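Local coordinates for pyrrolysyl-tRNA synthetase (Desulfitobacterium hafniense, PDB 3DSQ) that joins pyrrolysine to its cognate tRNA in an ATP-dependent reaction, as a homodimeric class II aminoacyl-tRNA synthetase, at the interface of chains A and B. Sequence-based numbering; all coordinates share one arbitrary frame. Chains: chain A/B, Pyrrolysyl-tRNA synthetase.

The contacts sample one two-fold symmetric homodimer interface. The C-alpha centres of contact 2 and contact 3 lie about 15 Å apart, and those of contact 1 about 35 Å from contact 2 and 42 Å from contact 3. Contact 1 and contact 3 overlap as twins: residues 61, 145 and 146 serve both with the chains exchanged, with helix 39-68 of one subunit against the segment after helix 132-142 of the other. Contact 2 continues contact 3 along two stretches, 90-97 of chain B and 275-285 of chain A. Contact 2 supplies hydrogen bonds, and contacts 1 and 3 mainly apolar and CH-pi packing.

Contact 1: the interface of chains A and B. Residues chain A 145-146; chain B 58, 61-62, 65.
The indole of A:Trp146 lies with one face against the aliphatic stem of B:Arg65, whose CD sits 3.3 Å above the centroid of the five-membered ring of A:Trp146. Nearer the backbone on the same stem, CB of B:Arg65 lies over the six-membered ring of A:Trp146, 3.7 Å from its centroid; both are CH-pi contacts. At the indole edge, in its plane, comes CB of B:Leu61, 3.9 Å from NE1 of A:Trp146. The guanidinium is turned 61° from the indole, so the methylenes and not the flat head do the stacking. A bend at chi3 of B:Arg65 (-78°) swings that head back to B:Glu62, and NH1 of B:Arg65 makes a bent salt bridge of 2.6 Å to the carboxylate OE2 of B:Glu62, on its syn lone pair. This same-chain pairing probably steadies the stem under the ring. Beside the indole, CD1 of A:Leu145 meets CD1 of B:Leu61 at 3.6 Å, one branch against another. An alanine in place of A:Trp146 would probably uncover the B:Arg65 methylenes and open a gap beside CB of B:Leu61. The patch fastens the 145-146 segment of one synthetase subunit to helix 39-68 of the other, supporting the homodimer.

Contact 2: the interface of chains A and B. Residues chain A 171, 275-277; chain B 94-97.
This hydrogen-bonded patch of the homodimer interface joins the motif 1 region of one class II synthetase subunit to strand 171-180 and the C-terminal segment of the other, helping to set the two catalytic cores against each other. B:Pro95 is the conserved motif 1 proline. Its CD packs 3.6 Å from CA of A:Ser276, while A:Leu277 brings CG to CD of B:Pro95, and its CD2 branch to CB of B:Thr94. The carboxylate of A:Glu171 spans successive backbone amides. OE1 of A:Glu171 accepts the amide N of B:Thr96 at 2.8 Å through the syn lone pair, in a nearly straight bond (171° at H). The same OE1 of A:Glu171 takes the hydroxyl OG1 of B:Thr96 at 2.7 Å, arriving from well above the carboxylate plane. OG1 reaches it because it stands between the backbone N and the carbonyl carbon (chi1 60°). OE2 of A:Glu171 receives N of B:Ile97 at 3.0 Å, again from above the plane. Together these bonds probably keep the carboxylate from turning. A:Arg275 runs extended past B:Thr94, and its NH1 donates to the backbone O of B:Thr94 at 2.8 Å, with the acceptor almost in the guanidinium plane. Methyl CG2 of B:Thr96 sits over one face of that guanidinium, 3.7 Å from NH1 of A:Arg275.

Contact 3: the interface of chains A and B. Residues chain A 61, 64, 280, 285; chain B 90, 92, 138, 142, 145-146.
A:Leu64 reaches out from helix 39-68 into a leucine-valine patch of this class II synthetase dimer, meeting B:Val90 and B:Trp146. CB of A:Leu64 stands back, 5.2 Å from CH2 of B:Trp146. With CG anti to the backbone N (chi1 171°), the chain points across the interface, and CG of A:Leu64 comes to 4.2 Å from CG1 of B:Val90. The tip then forks: CD2 of A:Leu64 rests 4.0 Å from that same CG1 of B:Val90, while CD1 is wedged tightly against B:Val90 and B:Trp146. CD1 of A:Leu64 lies 3.2 Å from CG1 of B:Val90, closer than usual van der Waals packing, and 3.3 Å from CH2 of B:Trp146, which it meets in the ring plane at the six-membered edge. One face of the indole carries CD2 of B:Leu142 from its own chain, so the ring is braced at both face and rim. That methyl also faces the other subunit, where CD2 of A:Leu280 approaches at about a right angle, 4.0 Å from CD2 of B:Leu142. The other branch of A:Leu280, CD1, turns to CG1 of B:Val92. Beyond B:Leu142, CD1 of A:Leu285 packs across CD2 of B:Leu138 at 3.9 Å, joining the C-terminal end of chain A to helix 132-142 of chain B. CD1 of B:Leu145 lies 4.0 Å from the backbone O of A:Leu285, beside the same end.

Contact 1: the interface of chains A and B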
ATOM      1  N   LEU A 145       2.727 -25.994   1.877  1.00 39.04           N
ATOM      2  CA  LEU A 145       3.885 -25.851   2.750  1.00 38.14           C
ATOM      3  C   LEU A 145       3.527 -25.930   4.233  1.00 37.16           C
ATOM      4  O   LEU A 145       4.296 -26.469   5.028  1.00 36.38           O
ATOM      5  CB  LEU A 145       4.588 -24.517   2.477  1.00 36.75           C
ATOM      6  CG  LEU A 145       4.876 -24.178   1.011  1.00 37.82           C
ATOM      7  CD1 LEU A 145       5.445 -22.768   0.922  1.00 38.26           C
ATOM      8  CD2 LEU A 145       5.846 -25.184   0.411  1.00 36.92           C
ATOM      9  N   TRP A 146       2.369 -25.389   4.604  1.00 36.32           N
ATOM     10  CA  TRP A 146       1.945 -25.394   6.004  1.00 35.10           C
ATOM     11  C   TRP A 146       0.703 -26.245   6.214  1.00 36.36           C
ATOM     12  O   TRP A 146      -0.071 -26.465   5.283  1.00 36.73           O
ATOM     13  CB  TRP A 146       1.629 -23.969   6.495  1.00 32.09           C
ATOM     14  CG  TRP A 146       2.720 -22.943   6.312  1.00 28.43           C
ATOM     15  CD1 TRP A 146       4.050 -23.177   6.100  1.00 23.67           C
ATOM     16  CD2 TRP A 146       2.563 -21.516   6.354  1.00 27.30           C
ATOM     17  NE1 TRP A 146       4.728 -21.985   6.004  1.00 25.67           N
ATOM     18  CE2 TRP A 146       3.841 -20.950   6.157  1.00 26.91           C
ATOM     19  CE3 TRP A 146       1.462 -20.662   6.540  1.00 29.13           C
ATOM     20  CZ2 TRP A 146       4.055 -19.562   6.139  1.00 26.49           C
ATOM     21  CZ3 TRP A 146       1.672 -19.285   6.524  1.00 29.16           C
ATOM     22  CH2 TRP A 146       2.963 -18.750   6.325  1.00 30.13           C
TER
ATOM     23  N   LYS B  58      11.874 -23.076   3.278  1.00 30.77           N
ATOM     24  CA  LYS B  58      10.786 -23.557   4.122  1.00 33.35           C
ATOM     25  C   LYS B  58      11.011 -23.155   5.579  1.00 33.28           C
ATOM     26  O   LYS B  58      10.064 -22.807   6.271  1.00 33.73           O
ATOM     27  CB  LYS B  58      10.663 -25.083   4.019  1.00 36.90           C
ATOM     28  CG  LYS B  58       9.904 -25.571   2.790  1.00 40.92           C
ATOM     29  CD  LYS B  58      10.135 -27.062   2.532  1.00 43.64           C
ATOM     30  CE  LYS B  58       9.792 -27.935   3.742  1.00 47.53           C
ATOM     31  NZ  LYS B  58       8.337 -27.936   4.097  1.00 48.71           N
ATOM     32  N   LEU B  61      10.183 -19.521   6.074  1.00 33.83           N
ATOM     33  CA  LEU B  61       8.740 -19.328   6.137  1.00 33.75           C
ATOM     34  C   LEU B  61       8.144 -19.701   7.489  1.00 34.87           C
ATOM     35  O   LEU B  61       7.151 -19.112   7.911  1.00 33.78           O
ATOM     36  CB  LEU B  61       8.041 -20.112   5.017  1.00 30.94           C
ATOM     37  CG  LEU B  61       8.160 -19.420   3.653  1.00 31.26           C
ATOM     38  CD1 LEU B  61       7.489 -20.235   2.555  1.00 32.70           C
ATOM     39  CD2 LEU B  61       7.519 -18.043   3.757  1.00 28.50           C
ATOM     40  N   GLU B  62       8.747 -20.679   8.164  1.00 36.40           N
ATOM     41  CA  GLU B  62       8.264 -21.102   9.472  1.00 39.11           C
ATOM     42  C   GLU B  62       8.350 -19.934  10.436  1.00 38.61           C
ATOM     43  O   GLU B  62       7.455 -19.697  11.243  1.00 39.06           O
ATOM     44  CB  GLU B  62       9.099 -22.271   9.994  1.00 42.48           C
ATOM     45  CG  GLU B  62       8.716 -23.593   9.385  1.00 44.91           C
ATOM     46  CD  GLU B  62       7.257 -23.915   9.625  1.00 50.11           C
ATOM     47  OE1 GLU B  62       6.850 -23.994  10.808  1.00 53.33           O
ATOM     48  OE2 GLU B  62       6.516 -24.089   8.633  1.00 51.83           O
ATOM     49  N   ARG B  65       5.419 -17.709   9.862  1.00 42.79           N
ATOM     50  CA  ARG B  65       4.143 -18.185  10.389  1.00 45.48           C
ATOM     51  C   ARG B  65       3.997 -18.251  11.911  1.00 45.76           C
ATOM     52  O   ARG B  65       2.895 -18.081  12.431  1.00 45.84           O
ATOM     53  CB  ARG B  65       3.814 -19.556   9.800  1.00 48.17           C
ATOM     54  CG  ARG B  65       5.005 -20.473   9.704  1.00 54.17           C
ATOM     55  CD  ARG B  65       4.600 -21.900   9.362  1.00 59.07           C
ATOM     56  NE  ARG B  65       4.069 -22.602  10.527  1.00 63.06           N
ATOM     57  CZ  ARG B  65       3.858 -23.914  10.582  1.00 64.31           C
ATOM     58  NH1 ARG B  65       4.133 -24.682   9.534  1.00 64.51           N
ATOM     59  NH2 ARG B  65       3.375 -24.460  11.689  1.00 64.82           N
TER

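Contact 2: the interface of chains A and B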
ATOM      1  N   GLU A 171     -10.544   4.724  -5.197  1.00 25.84           N
ATOM      2  CA  GLU A 171      -9.429   4.120  -4.457  1.00 25.72           C
ATOM      3  C   GLU A 171      -9.847   3.937  -3.013  1.00 24.50           C
ATOM      4  O   GLU A 171     -10.105   4.914  -2.308  1.00 22.09           O
ATOM      5  CB  GLU A 171      -8.198   5.034  -4.488  1.00 25.81           C
ATOM      6  CG  GLU A 171      -7.690   5.358  -5.875  1.00 29.40           C
ATOM      7  CD  GLU A 171      -6.365   6.083  -5.851  1.00 26.78           C
ATOM      8  OE1 GLU A 171      -5.446   5.642  -5.113  1.00 27.71           O
ATOM      9  OE2 GLU A 171      -6.241   7.087  -6.574  1.00 26.88           O
ATOM     10  N   ARG A 275      -7.380   8.291   0.724  1.00 22.64           N
ATOM     11  CA  ARG A 275      -6.184   8.822   0.062  1.00 22.73           C
ATOM     12  C   ARG A 275      -6.735  10.059  -0.608  1.00 22.66           C
ATOM     13  O   ARG A 275      -7.816  10.008  -1.188  1.00 20.72           O
ATOM     14  CB  ARG A 275      -5.675   7.869  -1.016  1.00 23.54           C
ATOM     15  CG  ARG A 275      -5.218   6.531  -0.510  1.00 22.78           C
ATOM     16  CD  ARG A 275      -4.859   5.620  -1.673  1.00 22.47           C
ATOM     17  NE  ARG A 275      -4.113   4.457  -1.205  1.00 25.93           N
ATOM     18  CZ  ARG A 275      -2.796   4.425  -1.015  1.00 25.30           C
ATOM     19  NH1 ARG A 275      -2.052   5.497  -1.255  1.00 20.58           N
ATOM     20  NH2 ARG A 275      -2.226   3.312  -0.576  1.00 30.75           N
ATOM     21  N   SER A 276      -6.013  11.168  -0.549  1.00 23.59           N
ATOM     22  CA  SER A 276      -6.575  12.381  -1.107  1.00 26.12           C
ATOM     23  C   SER A 276      -5.584  13.523  -1.154  1.00 27.57           C
ATOM     24  O   SER A 276      -4.560  13.497  -0.475  1.00 28.21           O
ATOM     25  CB  SER A 276      -7.781  12.782  -0.246  1.00 25.01           C
ATOM     26  OG  SER A 276      -8.323  14.028  -0.615  1.00 26.73           O
ATOM     27  N   LEU A 277      -5.898  14.522  -1.970  1.00 27.94           N
ATOM     28  CA  LEU A 277      -5.063  15.711  -2.088  1.00 27.46           C
ATOM     29  C   LEU A 277      -5.892  16.897  -1.621  1.00 26.23           C
ATOM     30  O   LEU A 277      -5.376  17.993  -1.450  1.00 30.37           O
ATOM     31  CB  LEU A 277      -4.620  15.933  -3.537  1.00 27.27           C
ATOM     32  CG  LEU A 277      -3.680  14.893  -4.152  1.00 28.15           C
ATOM     33  CD1 LEU A 277      -3.331  15.335  -5.568  1.00 25.62           C
ATOM     34  CD2 LEU A 277      -2.402  14.750  -3.299  1.00 24.51           C
TER
ATOM     35  N   THR B  94      -1.730   9.514   0.012  1.00 23.20           N
ATOM     36  CA  THR B  94      -2.378  10.171  -1.119  1.00 20.73           C
ATOM     37  C   THR B  94      -2.768   9.259  -2.295  1.00 20.65           C
ATOM     38  O   THR B  94      -2.358   8.095  -2.376  1.00 20.37           O
ATOM     39  CB  THR B  94      -1.456  11.318  -1.632  1.00 21.41           C
ATOM     40  OG1 THR B  94      -0.234  10.770  -2.124  1.00 22.37           O
ATOM     41  CG2 THR B  94      -1.116  12.293  -0.498  1.00 22.50           C
ATOM     42  N   PRO B  95      -3.566   9.788  -3.238  1.00 20.60           N
ATOM     43  CA  PRO B  95      -4.005   9.003  -4.402  1.00 20.11           C
ATOM     44  C   PRO B  95      -2.883   8.345  -5.195  1.00 19.13           C
ATOM     45  O   PRO B  95      -1.820   8.929  -5.409  1.00 19.00           O
ATOM     46  CB  PRO B  95      -4.750  10.031  -5.259  1.00 19.90           C
ATOM     47  CG  PRO B  95      -5.234  11.038  -4.275  1.00 22.54           C
ATOM     48  CD  PRO B  95      -4.048  11.176  -3.336  1.00 20.76           C
ATOM     49  N   THR B  96      -3.114   7.113  -5.618  1.00 22.04           N
ATOM     50  CA  THR B  96      -2.141   6.436  -6.452  1.00 23.41           C
ATOM     51  C   THR B  96      -2.491   6.775  -7.907  1.00 23.46           C
ATOM     52  O   THR B  96      -1.683   6.573  -8.803  1.00 25.97           O
ATOM     53  CB  THR B  96      -2.172   4.924  -6.254  1.00 24.04           C
ATOM     54  OG1 THR B  96      -3.470   4.430  -6.587  1.00 25.57           O
ATOM     55  CG2 THR B  96      -1.853   4.577  -4.797  1.00 24.61           C
ATOM     56  N   ILE B  97      -3.702   7.277  -8.139  1.00 24.17           N
ATOM     57  CA  ILE B  97      -4.100   7.680  -9.497  1.00 24.84           C
ATOM     58  C   ILE B  97      -3.930   9.202  -9.557  1.00 23.72           C
ATOM     59  O   ILE B  97      -4.560   9.928  -8.799  1.00 23.93           O
ATOM     60  CB  ILE B  97      -5.588   7.323  -9.808  1.00 25.38           C
ATOM     61  CG1 ILE B  97      -5.784   5.808  -9.760  1.00 23.36           C
ATOM     62  CG2 ILE B  97      -5.979   7.845 -11.225  1.00 27.36           C
ATOM     63  CD1 ILE B  97      -7.229   5.354  -9.779  1.00 23.37           C
TER

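Contact 3: the interface of chains A and B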
ATOM      1  N   LEU A  61      -6.052  19.236  12.900  1.00 33.49           N
ATOM      2  CA  LEU A  61      -4.804  19.032  12.174  1.00 32.79           C
ATOM      3  C   LEU A  61      -3.608  19.198  13.098  1.00 32.87           C
ATOM      4  O   LEU A  61      -2.515  18.704  12.809  1.00 33.11           O
ATOM      5  CB  LEU A  61      -4.699  20.001  10.993  1.00 31.02           C
ATOM      6  CG  LEU A  61      -5.592  19.625   9.800  1.00 31.88           C
ATOM      7  CD1 LEU A  61      -5.541  20.717   8.741  1.00 30.95           C
ATOM      8  CD2 LEU A  61      -5.130  18.285   9.222  1.00 31.50           C
ATOM      9  N   LEU A  64      -2.761  15.991  14.549  1.00 32.28           N
ATOM     10  CA  LEU A  64      -2.042  15.228  13.540  1.00 30.15           C
ATOM     11  C   LEU A  64      -0.605  15.716  13.477  1.00 28.24           C
ATOM     12  O   LEU A  64       0.317  14.920  13.366  1.00 28.15           O
ATOM     13  CB  LEU A  64      -2.720  15.409  12.170  1.00 32.30           C
ATOM     14  CG  LEU A  64      -2.059  14.882  10.888  1.00 32.38           C
ATOM     15  CD1 LEU A  64      -0.919  15.778  10.511  1.00 34.19           C
ATOM     16  CD2 LEU A  64      -1.587  13.448  11.068  1.00 32.55           C
ATOM     17  N   LEU A 280      -7.242  15.737   4.530  1.00 23.30           N
ATOM     18  CA  LEU A 280      -6.142  15.136   5.281  1.00 24.49           C
ATOM     19  C   LEU A 280      -6.631  14.836   6.690  1.00 26.51           C
ATOM     20  O   LEU A 280      -7.022  15.748   7.422  1.00 25.93           O
ATOM     21  CB  LEU A 280      -4.919  16.063   5.325  1.00 26.41           C
ATOM     22  CG  LEU A 280      -3.726  15.616   6.196  1.00 27.16           C
ATOM     23  CD1 LEU A 280      -3.278  14.187   5.853  1.00 27.52           C
ATOM     24  CD2 LEU A 280      -2.571  16.589   5.976  1.00 27.56           C
ATOM     25  N   LEU A 285      -8.697  20.605   3.252  1.00 32.03           N
ATOM     26  CA  LEU A 285      -7.513  21.460   3.258  1.00 32.91           C
ATOM     27  C   LEU A 285      -7.600  22.956   2.957  1.00 35.95           C
ATOM     28  O   LEU A 285      -6.703  23.696   3.356  1.00 37.91           O
ATOM     29  CB  LEU A 285      -6.437  20.835   2.372  1.00 30.86           C
ATOM     30  CG  LEU A 285      -5.887  19.503   2.890  1.00 28.47           C
ATOM     31  CD1 LEU A 285      -4.963  18.907   1.860  1.00 27.79           C
ATOM     32  CD2 LEU A 285      -5.153  19.720   4.212  1.00 28.62           C
TER
ATOM     33  N   VAL B  90       5.373  14.044   9.681  1.00 30.73           N
ATOM     34  CA  VAL B  90       3.958  13.711   9.566  1.00 29.29           C
ATOM     35  C   VAL B  90       3.749  12.824   8.347  1.00 29.37           C
ATOM     36  O   VAL B  90       4.054  13.225   7.228  1.00 27.89           O
ATOM     37  CB  VAL B  90       3.106  14.972   9.389  1.00 30.89           C
ATOM     38  CG1 VAL B  90       1.666  14.577   9.039  1.00 29.50           C
ATOM     39  CG2 VAL B  90       3.154  15.815  10.673  1.00 30.05           C
ATOM     40  N   VAL B  92       1.675  10.941   5.440  1.00 26.88           N
ATOM     41  CA  VAL B  92       0.453  11.171   4.662  1.00 25.33           C
ATOM     42  C   VAL B  92       0.221  10.023   3.688  1.00 23.58           C
ATOM     43  O   VAL B  92       1.141   9.287   3.350  1.00 24.42           O
ATOM     44  CB  VAL B  92       0.519  12.489   3.846  1.00 24.99           C
ATOM     45  CG1 VAL B  92       0.739  13.657   4.773  1.00 22.93           C
ATOM     46  CG2 VAL B  92       1.636  12.403   2.785  1.00 25.93           C
ATOM     47  N   LEU B 138       0.535  18.750  -1.204  1.00 30.96           N
ATOM     48  CA  LEU B 138       0.357  18.867   0.241  1.00 31.27           C
ATOM     49  C   LEU B 138       1.218  19.989   0.819  1.00 30.88           C
ATOM     50  O   LEU B 138       0.826  20.650   1.778  1.00 31.54           O
ATOM     51  CB  LEU B 138       0.679  17.540   0.934  1.00 30.34           C
ATOM     52  CG  LEU B 138      -0.329  16.413   0.691  1.00 31.80           C
ATOM     53  CD1 LEU B 138      -0.143  15.316   1.730  1.00 29.81           C
ATOM     54  CD2 LEU B 138      -1.733  16.963   0.793  1.00 31.60           C
ATOM     55  N   LEU B 142      -0.389  22.654   3.228  1.00 35.08           N
ATOM     56  CA  LEU B 142       0.071  22.700   4.609  1.00 37.33           C
ATOM     57  C   LEU B 142       0.830  23.971   4.987  1.00 38.22           C
ATOM     58  O   LEU B 142       0.719  24.443   6.122  1.00 38.64           O
ATOM     59  CB  LEU B 142       0.919  21.457   4.910  1.00 36.84           C
ATOM     60  CG  LEU B 142       0.116  20.147   4.886  1.00 37.82           C
ATOM     61  CD1 LEU B 142       1.014  18.972   5.227  1.00 35.63           C
ATOM     62  CD2 LEU B 142      -1.047  20.238   5.879  1.00 35.44           C
ATOM     63  N   LEU B 145      -1.225  26.549   6.597  1.00 38.51           N
ATOM     64  CA  LEU B 145      -1.812  26.270   7.902  1.00 37.82           C
ATOM     65  C   LEU B 145      -0.772  25.999   8.980  1.00 36.95           C
ATOM     66  O   LEU B 145      -1.042  26.151  10.173  1.00 34.81           O
ATOM     67  CB  LEU B 145      -2.729  25.048   7.807  1.00 39.61           C
ATOM     68  CG  LEU B 145      -3.866  25.041   6.788  1.00 40.94           C
ATOM     69  CD1 LEU B 145      -4.416  23.631   6.664  1.00 41.35           C
ATOM     70  CD2 LEU B 145      -4.950  26.019   7.216  1.00 42.09           C
ATOM     71  N   TRP B 146       0.409  25.574   8.557  1.00 36.27           N
ATOM     72  CA  TRP B 146       1.471  25.250   9.491  1.00 36.56           C
ATOM     73  C   TRP B 146       2.711  26.119   9.334  1.00 37.79           C
ATOM     74  O   TRP B 146       2.976  26.662   8.259  1.00 36.75           O
ATOM     75  CB  TRP B 146       1.882  23.783   9.331  1.00 34.02           C
ATOM     76  CG  TRP B 146       0.822  22.788   9.695  1.00 33.52           C
ATOM     77  CD1 TRP B 146      -0.366  23.037  10.316  1.00 32.03           C
ATOM     78  CD2 TRP B 146       0.881  21.372   9.496  1.00 32.71           C
ATOM     79  NE1 TRP B 146      -1.052  21.867  10.516  1.00 33.50           N
ATOM     80  CE2 TRP B 146      -0.308  20.827  10.022  1.00 33.68           C
ATOM     81  CE3 TRP B 146       1.827  20.509   8.925  1.00 32.95           C
ATOM     82  CZ2 TRP B 146      -0.580  19.455   9.995  1.00 33.65           C
ATOM     83  CZ3 TRP B 146       1.559  19.146   8.899  1.00 31.40           C
ATOM     84  CH2 TRP B 146       0.365  18.633   9.430  1.00 34.67           C
TER